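Local coordinates for uncharacterized protein YmzC (PDB 3KVP) that is of unknown function, is probably made as a precursor with a signal sequence, and is seen here as a small antiparallel sheet followed by a helix, at residues D[38-43]-D[54-60]. Numbering follows the deposited sequence.
Sequences GYIKIY and LKKEYAD
A classic beta bulge marks this stretch of the hairpin formed by strands 39-46 and 51-59: Lys55 and Lys56 both sit opposite Ile42, and Ile42 O takes a hydrogen bond from each backbone N. The bond from Lys55 N is the shorter at 2.7 Å and lies in the carbonyl plane, whereas Lys56 N, 3.2 Å from Ile42 O, comes in tilted 22° from that plane. Ile42 N in turn donates to Lys56 O, and one hydrogen-bonded pair further on Ile40 and Tyr58 exchange bonds, Tyr58 N reaching Ile40 O at 3.0 Å. Strand 51-59 is one of the two outermost in the four-stranded antiparallel sheet within this chain, and its end leads directly into helix 60-67. On the face carrying Tyr39, Lys41 and Tyr43, Leu54, with CG anti to the backbone N (chi1 -179°) and chi2 near 45°, lays CD1 over one face of the Tyr43 ring, 3.8 Å from the centroid, a CH-pi contact. Phe32 also meets this ring, nearly parallel to it, and Tyr43 OH bonds Asp60 of a neighbouring subunit. An alanine in place of Tyr43 is likely to leave Leu54 CD1 without its aromatic partner and that aspartate without this hydroxyl. Glu57 OE2 lies along the Lys41 methylenes, 3.4 Å from Lys41 CG, without a salt bridge between the two; Lys41 NZ pairs instead with the same Asp60 of the neighbouring subunit.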
loop_
_atom_site.group_PDB
_atom_site.type_symbol
_atom_site.label_atom_id
_atom_site.label_comp_id
_atom_site.label_asym_id
_atom_site.label_seq_id
_atom_site.Cartn_x
_atom_site.Cartn_y
_atom_site.Cartn_z
ATOM N N GLY D 38 -11.616 -10.587 9.478
ATOM C CA GLY D 38 -12.724 -10.206 8.616
ATOM C C GLY D 38 -13.070 -8.733 8.731
ATOM O O GLY D 38 -14.004 -8.257 8.092
ATOM N N TYR D 39 -12.303 -8.003 9.537
ATOM C CA TYR D 39 -12.670 -6.643 9.878
ATOM C C TYR D 39 -11.925 -5.582 9.094
ATOM O O TYR D 39 -10.693 -5.595 9.006
ATOM C CB TYR D 39 -12.454 -6.407 11.362
ATOM C CG TYR D 39 -13.276 -7.326 12.219
ATOM C CD1 TYR D 39 -14.458 -6.885 12.800
ATOM C CD2 TYR D 39 -12.881 -8.642 12.437
ATOM C CE1 TYR D 39 -15.220 -7.727 13.586
ATOM C CE2 TYR D 39 -13.636 -9.494 13.221
ATOM C CZ TYR D 39 -14.805 -9.030 13.795
ATOM O OH TYR D 39 -15.567 -9.870 14.579
ATOM N N ILE D 40 -12.692 -4.664 8.520
ATOM C CA ILE D 40 -12.138 -3.436 7.976
ATOM C C ILE D 40 -12.245 -2.356 9.058
ATOM O O ILE D 40 -13.275 -2.253 9.720
ATOM C CB ILE D 40 -12.905 -2.967 6.728
ATOM C CG1 ILE D 40 -12.838 -4.022 5.630
ATOM C CG2 ILE D 40 -12.337 -1.636 6.230
ATOM C CD1 ILE D 40 -13.604 -3.649 4.402
ATOM N N LYS D 41 -11.185 -1.570 9.237
ATOM C CA LYS D 41 -11.170 -0.476 10.202
ATOM C C LYS D 41 -10.690 0.777 9.497
ATOM O O LYS D 41 -9.648 0.748 8.844
ATOM C CB LYS D 41 -10.184 -0.778 11.315
ATOM C CG LYS D 41 -10.444 -2.024 12.115
ATOM C CD LYS D 41 -9.237 -2.328 12.991
ATOM C CE LYS D 41 -9.207 -3.783 13.403
ATOM N NZ LYS D 41 -7.824 -4.220 13.742
ATOM N N ILE D 42 -11.431 1.876 9.611
ATOM C CA ILE D 42 -10.976 3.139 9.021
ATOM C C ILE D 42 -10.516 4.133 10.085
ATOM O O ILE D 42 -11.163 4.311 11.129
ATOM C CB ILE D 42 -12.004 3.779 8.072
ATOM C CG1 ILE D 42 -12.005 3.051 6.726
ATOM C CG2 ILE D 42 -11.629 5.209 7.782
ATOM C CD1 ILE D 42 -12.801 1.846 6.730
ATOM N N TYR D 43 -9.371 4.751 9.815
ATOM C CA TYR D 43 -8.718 5.631 10.760
ATOM C C TYR D 43 -8.494 6.990 10.149
ATOM O O TYR D 43 -8.551 7.148 8.921
ATOM C CB TYR D 43 -7.353 5.080 11.123
ATOM C CG TYR D 43 -7.370 3.764 11.833
ATOM C CD1 TYR D 43 -7.352 2.570 11.119
ATOM C CD2 TYR D 43 -7.381 3.702 13.227
ATOM C CE1 TYR D 43 -7.346 1.352 11.766
ATOM C CE2 TYR D 43 -7.381 2.472 13.892
ATOM C CZ TYR D 43 -7.362 1.305 13.148
ATOM O OH TYR D 43 -7.358 0.082 13.769
ATOM N N LEU D 54 -9.770 6.053 15.488
ATOM C CA LEU D 54 -10.523 5.039 14.788
ATOM C C LEU D 54 -11.859 5.685 14.449
ATOM O O LEU D 54 -12.586 6.088 15.346
ATOM C CB LEU D 54 -10.721 3.812 15.677
ATOM C CG LEU D 54 -11.481 2.639 15.056
ATOM C CD1 LEU D 54 -10.972 2.369 13.655
ATOM C CD2 LEU D 54 -11.381 1.384 15.930
ATOM N N LYS D 55 -12.183 5.786 13.160
ATOM C CA LYS D 55 -13.419 6.432 12.738
ATOM C C LYS D 55 -14.569 5.462 12.476
ATOM O O LYS D 55 -15.725 5.805 12.716
ATOM C CB LYS D 55 -13.187 7.323 11.504
ATOM C CG LYS D 55 -12.510 8.660 11.831
ATOM C CD LYS D 55 -12.431 9.586 10.614
ATOM C CE LYS D 55 -13.795 10.148 10.227
ATOM N NZ LYS D 55 -14.472 10.723 11.435
ATOM N N LYS D 56 -14.272 4.265 11.974
ATOM C CA LYS D 56 -15.342 3.325 11.632
ATOM C C LYS D 56 -14.861 1.873 11.567
ATOM O O LYS D 56 -13.721 1.605 11.189
ATOM C CB LYS D 56 -16.019 3.736 10.321
ATOM C CG LYS D 56 -17.404 3.120 10.111
ATOM C CD LYS D 56 -18.507 4.010 10.668
ATOM C CE LYS D 56 -19.728 3.194 11.075
ATOM N NZ LYS D 56 -19.475 2.367 12.301
ATOM N N GLU D 57 -15.731 0.945 11.964
ATOM C CA GLU D 57 -15.402 -0.480 11.984
ATOM C C GLU D 57 -16.543 -1.345 11.437
ATOM O O GLU D 57 -17.704 -1.225 11.860
ATOM C CB GLU D 57 -15.008 -0.956 13.391
ATOM C CG GLU D 57 -13.521 -1.335 13.525
ATOM C CD GLU D 57 -13.159 -2.061 14.841
ATOM O OE1 GLU D 57 -13.646 -1.665 15.934
ATOM O OE2 GLU D 57 -12.358 -3.027 14.770
ATOM N N TYR D 58 -16.188 -2.210 10.486
ATOM C CA TYR D 58 -17.125 -3.119 9.846
ATOM C C TYR D 58 -16.581 -4.535 9.861
ATOM O O TYR D 58 -15.388 -4.762 9.643
ATOM C CB TYR D 58 -17.314 -2.742 8.385
ATOM C CG TYR D 58 -18.098 -1.496 8.125
ATOM C CD1 TYR D 58 -19.484 -1.535 8.070
ATOM C CD2 TYR D 58 -17.463 -0.286 7.880
ATOM C CE1 TYR D 58 -20.234 -0.393 7.799
ATOM C CE2 TYR D 58 -18.201 0.873 7.602
ATOM C CZ TYR D 58 -19.593 0.809 7.571
ATOM O OH TYR D 58 -20.353 1.930 7.308
ATOM N N ALA D 59 -17.462 -5.495 10.099
ATOM C CA ALA D 59 -17.155 -6.874 9.762
ATOM C C ALA D 59 -17.407 -7.052 8.257
ATOM O O ALA D 59 -18.492 -6.764 7.762
ATOM C CB ALA D 59 -18.015 -7.815 10.583
ATOM N N ASP D 60 -16.393 -7.493 7.523
ATOM C CA ASP D 60 -16.523 -7.718 6.083
ATOM C C ASP D 60 -17.791 -8.484 5.656
ATOM O O ASP D 60 -18.341 -8.255 4.577
ATOM C CB ASP D 60 -15.285 -8.442 5.558
ATOM C CG ASP D 60 -15.360 -8.719 4.071
ATOM O OD1 ASP D 60 -15.623 -7.763 3.297
ATOM O OD2 ASP D 60 -15.150 -9.892 3.679
#